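Local coordinates for Ice-binding protein (Flavobacteriaceae bacterium, PDB 5UYT) that probably binds to ice crystals and restrains their growth, as an antifreeze protein built from right-handed beta-solenoid domains, at residues A[13-18]-A[62-67]; A[70-75]-A[149-154]; A[173-178]-A[197-202]. One frame throughout, in Å; residues are numbered along the deposited sequence. Where two conformers were deposited one is given.

Contact 1. Residues A[13-18]-A[62-67]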
loop_
_atom_site.group_PDB
_atom_site.type_symbol
_atom_site.label_atom_id
_atom_site.label_comp_id
_atom_site.label_asym_id
_atom_site.label_seq_id
_atom_site.Cartn_x
_atom_site.Cartn_y
_atom_site.Cartn_z
ATOM N N ALA A 13 -4.350 -8.531 8.155
ATOM C CA ALA A 13 -3.006 -8.502 8.720
ATOM C C ALA A 13 -3.045 -8.763 10.224
ATOM O O ALA A 13 -2.190 -9.499 10.745
ATOM C CB ALA A 13 -2.357 -7.143 8.470
ATOM N N LEU A 14 -4.005 -8.136 10.917
ATOM C CA LEU A 14 -4.148 -8.265 12.375
ATOM C C LEU A 14 -5.622 -8.532 12.656
ATOM O O LEU A 14 -6.486 -7.763 12.218
ATOM C CB LEU A 14 -3.757 -6.956 13.085
ATOM C CG LEU A 14 -2.352 -6.403 12.806
ATOM C CD1 LEU A 14 -2.183 -5.004 13.423
ATOM C CD2 LEU A 14 -1.313 -7.375 13.373
ATOM N N PHE A 15 -5.913 -9.609 13.379
ATOM C CA PHE A 15 -7.299 -9.919 13.681
ATOM C C PHE A 15 -7.444 -10.707 14.977
ATOM O O PHE A 15 -6.703 -11.667 15.213
ATOM C CB PHE A 15 -7.969 -10.711 12.549
ATOM C CG PHE A 15 -9.361 -11.172 12.902
ATOM C CD1 PHE A 15 -10.432 -10.287 12.826
ATOM C CD2 PHE A 15 -9.595 -12.465 13.356
ATOM C CE1 PHE A 15 -11.708 -10.690 13.187
ATOM C CE2 PHE A 15 -10.874 -12.882 13.724
ATOM C CZ PHE A 15 -11.935 -11.991 13.638
ATOM N N THR A 16 -8.405 -10.293 15.796
ATOM C CA THR A 16 -8.829 -11.120 16.932
ATOM C C THR A 16 -10.334 -11.342 16.925
ATOM O O THR A 16 -11.125 -10.446 16.594
ATOM C CB THR A 16 -8.349 -10.586 18.308
ATOM O OG1 THR A 16 -8.773 -11.506 19.321
ATOM C CG2 THR A 16 -8.913 -9.198 18.648
ATOM N N THR A 17 -10.718 -12.561 17.264
ATOM C CA THR A 17 -12.118 -12.913 17.421
ATOM C C THR A 17 -12.736 -12.164 18.616
ATOM O O THR A 17 -13.930 -11.841 18.620
ATOM C CB THR A 17 -12.227 -14.448 17.534
ATOM O OG1 THR A 17 -11.918 -14.989 16.244
ATOM C CG2 THR A 17 -13.626 -14.919 18.001
ATOM N N ALA A 18 -11.920 -11.861 19.622
ATOM C CA ALA A 18 -12.420 -11.158 20.798
ATOM C C ALA A 18 -11.286 -10.460 21.535
ATOM O O ALA A 18 -10.356 -11.107 22.017
ATOM C CB ALA A 18 -13.161 -12.112 21.726
ATOM N N ALA A 62 -15.109 -17.093 12.211
ATOM C CA ALA A 62 -15.519 -18.463 11.919
ATOM C C ALA A 62 -14.443 -19.207 11.145
ATOM O O ALA A 62 -14.152 -20.361 11.459
ATOM C CB ALA A 62 -16.849 -18.498 11.175
ATOM N N ASP A 63 -13.840 -18.539 10.153
ATOM C CA ASP A 63 -12.809 -19.173 9.338
ATOM C C ASP A 63 -11.489 -19.355 10.084
ATOM O O ASP A 63 -10.742 -20.302 9.790
ATOM C CB ASP A 63 -12.614 -18.422 8.009
ATOM C CG ASP A 63 -13.838 -18.533 7.104
ATOM O OD1 ASP A 63 -14.718 -19.383 7.406
ATOM O OD2 ASP A 63 -13.942 -17.771 6.121
ATOM N N LEU A 64 -11.208 -18.479 11.053
ATOM C CA LEU A 64 -9.992 -18.626 11.878
ATOM C C LEU A 64 -10.125 -19.890 12.740
ATOM O O LEU A 64 -9.159 -20.638 12.918
ATOM C CB LEU A 64 -9.727 -17.401 12.768
ATOM C CG LEU A 64 -8.512 -17.486 13.717
ATOM C CD1 LEU A 64 -7.228 -17.785 12.955
ATOM C CD2 LEU A 64 -8.347 -16.212 14.533
ATOM N N LEU A 65 -11.328 -20.103 13.270
ATOM C CA LEU A 65 -11.640 -21.336 14.026
ATOM C C LEU A 65 -11.393 -22.606 13.198
ATOM O O LEU A 65 -10.700 -23.526 13.657
ATOM C CB LEU A 65 -13.069 -21.288 14.540
ATOM C CG LEU A 65 -13.481 -22.484 15.406
ATOM C CD1 LEU A 65 -12.656 -22.557 16.685
ATOM C CD2 LEU A 65 -14.971 -22.398 15.695
ATOM N N ILE A 66 -11.957 -22.647 11.989
ATOM C CA ILE A 66 -11.744 -23.755 11.047
ATOM C C ILE A 66 -10.243 -23.988 10.759
ATOM O O ILE A 66 -9.782 -25.148 10.799
ATOM C CB ILE A 66 -12.507 -23.514 9.720
ATOM C CG1 ILE A 66 -14.022 -23.637 9.940
ATOM C CG2 ILE A 66 -12.071 -24.510 8.648
ATOM C CD1 ILE A 66 -14.827 -23.005 8.823
ATOM N N ALA A 67 -9.516 -22.896 10.458
ATOM C CA ALA A 67 -8.051 -22.912 10.294
ATOM C C ALA A 67 -7.340 -23.502 11.524
ATOM O O ALA A 67 -6.483 -24.387 11.372
ATOM C CB ALA A 67 -7.506 -21.512 9.979
#

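Contact 2. Residues A[70-75]-A[149-154]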
loop_
_atom_site.group_PDB
_atom_site.type_symbol
_atom_site.label_atom_id
_atom_site.label_comp_id
_atom_site.label_asym_id
_atom_site.label_seq_id
_atom_site.Cartn_x
_atom_site.Cartn_y
_atom_site.Cartn_z
ATOM N N LEU A 70 -7.779 -27.298 11.789
ATOM C CA LEU A 70 -6.943 -27.996 10.811
ATOM C C LEU A 70 -5.480 -28.000 11.254
ATOM O O LEU A 70 -4.788 -29.017 11.129
ATOM C CB LEU A 70 -7.072 -27.369 9.427
ATOM C CG LEU A 70 -8.408 -27.488 8.686
ATOM C CD1 LEU A 70 -8.424 -26.442 7.571
ATOM C CD2 LEU A 70 -8.609 -28.901 8.155
ATOM N N LEU A 71 -5.013 -26.865 11.780
ATOM C CA LEU A 71 -3.669 -26.803 12.373
ATOM C C LEU A 71 -3.514 -27.813 13.542
ATOM O O LEU A 71 -2.495 -28.537 13.648
ATOM C CB LEU A 71 -3.330 -25.374 12.820
ATOM C CG LEU A 71 -3.158 -24.404 11.641
ATOM C CD1 LEU A 71 -2.903 -22.977 12.110
ATOM C CD2 LEU A 71 -2.021 -24.870 10.751
ATOM N N ASN A 72 -4.533 -27.854 14.397
ATOM C CA ASN A 72 -4.523 -28.719 15.571
ATOM C C ASN A 72 -4.611 -30.199 15.182
ATOM O O ASN A 72 -4.067 -31.051 15.869
ATOM C CB ASN A 72 -5.627 -28.307 16.551
ATOM C CG ASN A 72 -5.323 -28.717 17.988
ATOM O OD1 ASN A 72 -4.164 -28.773 18.414
ATOM N ND2 ASN A 72 -6.373 -28.989 18.747
ATOM N N ALA A 73 -5.239 -30.477 14.041
ATOM C CA ALA A 73 -5.343 -31.838 13.506
ATOM C C ALA A 73 -4.089 -32.318 12.756
ATOM O O ALA A 73 -3.925 -33.527 12.558
ATOM C CB ALA A 73 -6.566 -31.961 12.613
ATOM N N ALA A 74 -3.223 -31.391 12.340
ATOM C CA ALA A 74 -1.996 -31.727 11.596
ATOM C C ALA A 74 -1.133 -32.756 12.329
ATOM O O ALA A 74 -0.787 -32.573 13.503
ATOM C CB ALA A 74 -1.185 -30.468 11.278
ATOM N N ILE A 75 -0.815 -33.854 11.642
ATOM C CA ILE A 75 -0.026 -34.930 12.238
ATOM C C ILE A 75 1.476 -34.588 12.222
ATOM O O ILE A 75 2.082 -34.469 11.145
ATOM C CB ILE A 75 -0.316 -36.308 11.584
ATOM C CG1 ILE A 75 -1.830 -36.497 11.373
ATOM C CG2 ILE A 75 0.232 -37.432 12.453
ATOM C CD1 ILE A 75 -2.242 -37.842 10.798
ATOM N N LYS A 149 0.812 -22.480 15.387
ATOM C CA LYS A 149 -0.360 -22.700 16.227
ATOM C C LYS A 149 0.081 -22.642 17.683
ATOM O O LYS A 149 0.640 -23.616 18.216
ATOM C CB LYS A 149 -0.981 -24.053 15.905
ATOM C CG LYS A 149 -2.252 -24.348 16.695
ATOM C CD LYS A 149 -2.521 -25.849 16.810
ATOM C CE LYS A 149 -1.465 -26.594 17.634
ATOM N NZ LYS A 149 -1.041 -25.941 18.917
ATOM N N VAL A 150 -0.177 -21.504 18.327
ATOM C CA VAL A 150 0.410 -21.212 19.643
ATOM C C VAL A 150 -0.622 -21.265 20.777
ATOM O O VAL A 150 -1.566 -20.456 20.802
ATOM C CB VAL A 150 1.140 -19.841 19.677
ATOM C CG1 VAL A 150 1.914 -19.687 20.993
ATOM C CG2 VAL A 150 2.092 -19.688 18.482
ATOM N N GLU A 151 -0.421 -22.190 21.721
ATOM C CA GLU A 151 -1.333 -22.339 22.873
ATOM C C GLU A 151 -0.849 -21.484 24.038
ATOM O O GLU A 151 -0.558 -22.002 25.136
ATOM C CB GLU A 151 -1.431 -23.803 23.331
ATOM C CG GLU A 151 -1.732 -24.810 22.232
ATOM C CD GLU A 151 -3.068 -24.581 21.562
ATOM O OE1 GLU A 151 -3.976 -24.019 22.213
ATOM O OE2 GLU A 151 -3.193 -24.966 20.377
ATOM N N GLY A 152 -0.752 -20.182 23.805
ATOM C CA GLY A 152 -0.283 -19.273 24.849
ATOM C C GLY A 152 0.133 -17.933 24.277
ATOM O O GLY A 152 0.066 -17.715 23.058
ATOM N N LEU A 153 0.570 -17.036 25.158
ATOM C CA LEU A 153 0.955 -15.668 24.736
ATOM C C LEU A 153 2.025 -15.656 23.625
ATOM O O LEU A 153 3.050 -16.341 23.747
ATOM C CB LEU A 153 1.468 -14.886 25.964
ATOM C CG LEU A 153 2.131 -13.526 25.707
ATOM C CD1 LEU A 153 1.098 -12.497 25.269
ATOM C CD2 LEU A 153 2.892 -13.037 26.941
ATOM N N VAL A 154 1.780 -14.885 22.557
ATOM C CA VAL A 154 2.781 -14.640 21.528
ATOM C C VAL A 154 3.402 -13.282 21.853
ATOM O O VAL A 154 2.696 -12.267 21.880
ATOM C CB VAL A 154 2.187 -14.641 20.101
ATOM C CG1 VAL A 154 3.273 -14.306 19.077
ATOM C CG2 VAL A 154 1.571 -15.994 19.779
#

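Contact 3. Residues A[173-178]-A[197-202]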
loop_
_atom_site.group_PDB
_atom_site.type_symbol
_atom_site.label_atom_id
_atom_site.label_comp_id
_atom_site.label_asym_id
_atom_site.label_seq_id
_atom_site.Cartn_x
_atom_site.Cartn_y
_atom_site.Cartn_z
ATOM N N ILE A 173 -1.489 -11.405 21.600
ATOM C CA ILE A 173 -0.305 -11.245 20.773
ATOM C C ILE A 173 0.266 -9.856 21.022
ATOM O O ILE A 173 -0.469 -8.866 20.986
ATOM C CB ILE A 173 -0.626 -11.409 19.263
ATOM C CG1 ILE A 173 -1.298 -12.770 19.017
ATOM C CG2 ILE A 173 0.664 -11.253 18.421
ATOM C CD1 ILE A 173 -1.759 -12.985 17.580
ATOM N N VAL A 174 1.571 -9.786 21.260
ATOM C CA VAL A 174 2.229 -8.524 21.543
ATOM C C VAL A 174 3.435 -8.444 20.594
ATOM O O VAL A 174 4.328 -9.312 20.642
ATOM C CB VAL A 174 2.702 -8.419 23.017
ATOM C CG1 VAL A 174 3.407 -7.080 23.249
ATOM C CG2 VAL A 174 1.543 -8.601 24.008
ATOM N N LEU A 175 3.451 -7.405 19.755
ATOM C CA LEU A 175 4.519 -7.197 18.790
ATOM C C LEU A 175 5.227 -5.917 19.168
ATOM O O LEU A 175 4.663 -4.832 19.063
ATOM C CB LEU A 175 3.952 -7.111 17.360
ATOM C CG LEU A 175 3.111 -8.305 16.872
ATOM C CD1 LEU A 175 2.778 -8.093 15.403
ATOM C CD2 LEU A 175 3.808 -9.645 17.093
ATOM N N GLN A 176 6.463 -6.051 19.620
ATOM C CA GLN A 176 7.198 -4.926 20.172
ATOM C C GLN A 176 7.838 -4.065 19.069
ATOM O O GLN A 176 7.755 -4.411 17.892
ATOM C CB GLN A 176 8.248 -5.455 21.149
ATOM C CG GLN A 176 7.685 -6.058 22.440
ATOM C CD GLN A 176 8.776 -6.450 23.420
ATOM O OE1 GLN A 176 9.667 -5.646 23.718
ATOM N NE2 GLN A 176 8.722 -7.688 23.931
ATOM N N SER A 177 8.464 -2.954 19.472
ATOM C CA SER A 177 9.032 -1.962 18.571
ATOM C C SER A 177 9.840 -2.605 17.439
ATOM O O SER A 177 10.767 -3.375 17.695
ATOM C CB SER A 177 9.923 -1.011 19.381
ATOM O OG SER A 177 10.581 -0.108 18.505
ATOM N N GLY A 178 9.471 -2.304 16.191
ATOM C CA GLY A 178 10.290 -2.665 15.030
ATOM C C GLY A 178 10.104 -4.081 14.515
ATOM O O GLY A 178 10.817 -4.501 13.583
ATOM N N VAL A 197 5.297 -1.262 14.271
ATOM C CA VAL A 197 5.565 -2.498 13.553
ATOM C C VAL A 197 5.372 -2.360 12.043
ATOM O O VAL A 197 4.780 -1.400 11.561
ATOM C CB VAL A 197 4.709 -3.671 14.059
ATOM C CG1 VAL A 197 4.910 -3.831 15.561
ATOM C CG2 VAL A 197 3.231 -3.449 13.727
ATOM N N THR A 198 5.837 -3.373 11.310
ATOM C CA THR A 198 5.454 -3.542 9.906
ATOM C C THR A 198 4.859 -4.922 9.788
ATOM O O THR A 198 5.503 -5.914 10.190
ATOM C CB THR A 198 6.671 -3.453 8.980
ATOM O OG1 THR A 198 7.235 -2.145 9.091
ATOM C CG2 THR A 198 6.262 -3.734 7.491
ATOM N N VAL A 199 3.630 -5.011 9.278
ATOM C CA VAL A 199 2.968 -6.325 9.117
ATOM C C VAL A 199 2.294 -6.273 7.742
ATOM O O VAL A 199 1.442 -5.414 7.515
ATOM C CB VAL A 199 1.871 -6.610 10.190
ATOM C CG1 VAL A 199 1.252 -7.986 9.973
ATOM C CG2 VAL A 199 2.415 -6.522 11.600
ATOM N N ARG A 200 2.672 -7.186 6.850
ATOM C CA ARG A 200 2.088 -7.241 5.515
ATOM C C ARG A 200 1.632 -8.671 5.278
ATOM O O ARG A 200 2.432 -9.613 5.394
ATOM C CB ARG A 200 3.106 -6.814 4.470
ATOM C CG ARG A 200 3.844 -5.532 4.849
ATOM C CD ARG A 200 4.016 -4.623 3.660
ATOM N NE ARG A 200 4.919 -3.518 3.932
ATOM C CZ ARG A 200 4.525 -2.283 4.235
ATOM N NH1 ARG A 200 3.216 -1.987 4.361
ATOM N NH2 ARG A 200 5.429 -1.368 4.451
ATOM N N LYS A 201 0.344 -8.837 4.985
ATOM C CA LYS A 201 -0.169 -10.188 4.729
ATOM C C LYS A 201 0.575 -10.807 3.535
ATOM O O LYS A 201 0.979 -10.093 2.582
ATOM C CB LYS A 201 -1.692 -10.180 4.544
ATOM C CG LYS A 201 -2.175 -9.429 3.317
ATOM C CD LYS A 201 -3.696 -9.405 3.245
ATOM C CE LYS A 201 -4.168 -8.737 1.966
ATOM N NZ LYS A 201 -5.673 -8.709 1.851
ATOM N N PRO A 202 0.828 -12.122 3.590
ATOM C CA PRO A 202 1.561 -12.760 2.510
ATOM C C PRO A 202 0.697 -12.854 1.261
ATOM O O PRO A 202 -0.518 -12.950 1.357
ATOM C CB PRO A 202 1.899 -14.160 3.056
ATOM C CG PRO A 202 1.066 -14.353 4.257
ATOM C CD PRO A 202 0.433 -13.055 4.664
#

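Contact 1. Residues A[13-18]-A[62-67]
Phe15 and Leu64 meet where a strand of the beta-helix faces the helix that runs alongside it. One methyl does the touching: Leu64 CD2 lies at the edge of the Phe15 ring, near its plane, 4.1 Å from CD2 of Phe15. The two side chains leave their backbones from opposing sides and slide past each other. Phe15 has CG anti to its own N (chi1 174°), which carries the ring out from the strand to the helix, where it also rests on Thr57, Ala60 and Ala61. Leu64 is extended in the same sense (chi1 177°) and also touches Leu186 of strand 180-187, on which the Phe15 side chain rests as well. Phe15 and Leu64 are buried, and their contact is apolar.

The outer side is looser. Thr17, partly exposed and just past the strand, brings OG1 to 4.1 Å from the same CD2 of Leu64, a van der Waals approach of a hydroxyl to a methyl. Backbones stay well apart, with the CA atoms of Thr17 and Leu64 8.2 Å from each other. Thr16 points away from the helix; its OG1, also hydrogen-bonded to Gly190 O, accepts from Ala18 N at 3.2 Å, an ST turn that bends the chain after the strand. A long helix laid along a right-handed beta-solenoid is characteristic of this ice-binding protein family; here Phe15 and Leu64 join the two.

Contact 2. Residues A[70-75]-A[149-154]
Lys149, Leu71 and Asn72 carry most of this contact, in which the last turn of helix 55-73 lies against a strand of the right-handed beta-helix. Lys149 is buried, and its aliphatic chain serves as the packing surface. It leaves the strand extended, with CG anti to the backbone N (chi1 -178°), then bends at chi3 and chi4; the methylenes run against the helix and the ammonium turns toward Glu151. CB of Lys149 meets CB of Leu71 at 4.1 Å, and CD of Lys149 lies 3.9 Å from the carbonyl carbon of Leu71. Leu71 itself points toward the strand, and its side chain also reaches Ile120 and Val167 on neighbouring coils.

Asn72 sits at the exposed margin. Its CA is 3.7 Å from CD of Lys149, and its amide oxygen OD1 reaches 3.6 Å from CE of Lys149, the side chains crossing at a slant. This is contact with methylenes next to a charge, which probably favours the oxygen electrostatically.

Glu151 balances the charge of Lys149, and NZ is also hydrogen-bonded to Gln124 OE1. Glu151 in turn bonds through OE2 to Tyr68 OH, one helical turn back from Asn72, and through OE1 to Asn169 ND2, so the carboxylate joins helix and coils. With an alanine here in place of Lys149, a gap is likely to open beside Leu71 and Asn72, and the Glu151 carboxylate would probably lose its cationic mate. In the salt bridge, Lys149 NZ stands 2.8 Å from Glu151 OE2 and approaches the anti lone pair of that oxygen.

Contact 3. Residues A[173-178]-A[197-202]
The backbones of 173-178 and 197-202 belong to different faces of the right-handed beta-helix and share no backbone hydrogen bond. Leu175, Val197 and Val199 meet in the interior of the solenoid. Leu175 is directed at the other segment. Its CB lies 3.9 Å from CG1 of Val197, while its far methyl CD1 reaches onward to CG2 of Val199 at 4.1 Å, the side chains of Leu175 and Val199 crossing at about a right angle. One leucine thus touches two valines, one near its root and one at its tip.

Both valines also rest on Ile29 of the adjoining coil. Val199 points CG2 to Leu175 by holding it anti to the carbonyl carbon, with CG1 anti to the backbone N (chi1 -179°). The first side-chain bond of Gln176 points away from the other segment, and its NE2 is hydrogen-bonded to Asp155 OD1 on the neighbouring coil. The backbone of Gln176 nevertheless takes part where the chain leaves strand 173-175: CG1 of Val197 sits against two successive carbonyls, 3.7 Å from Leu175 O and 3.7 Å from Gln176 O.

How the contacts relate
From the N terminus, contact 1 closes first, bringing helix 55-73 back onto strand 12-16 after 43 intervening residues. Contact 2 starts just beyond it on the same helix and closes a longer loop, through several coils, at strand 146-150. Contact 3 follows with the shortest loop, across the core between strands 173-175 and 198-200. The three are in series: none nests in or crosses another. Contacts 1 and 2 fix successive parts of the helix along the solenoid. Contact 3 touches both: Leu14 CD2 packs on Val199 CG2, and Val154 O probably accepts a hydrogen bond from Val174 N, joining neighbouring coils.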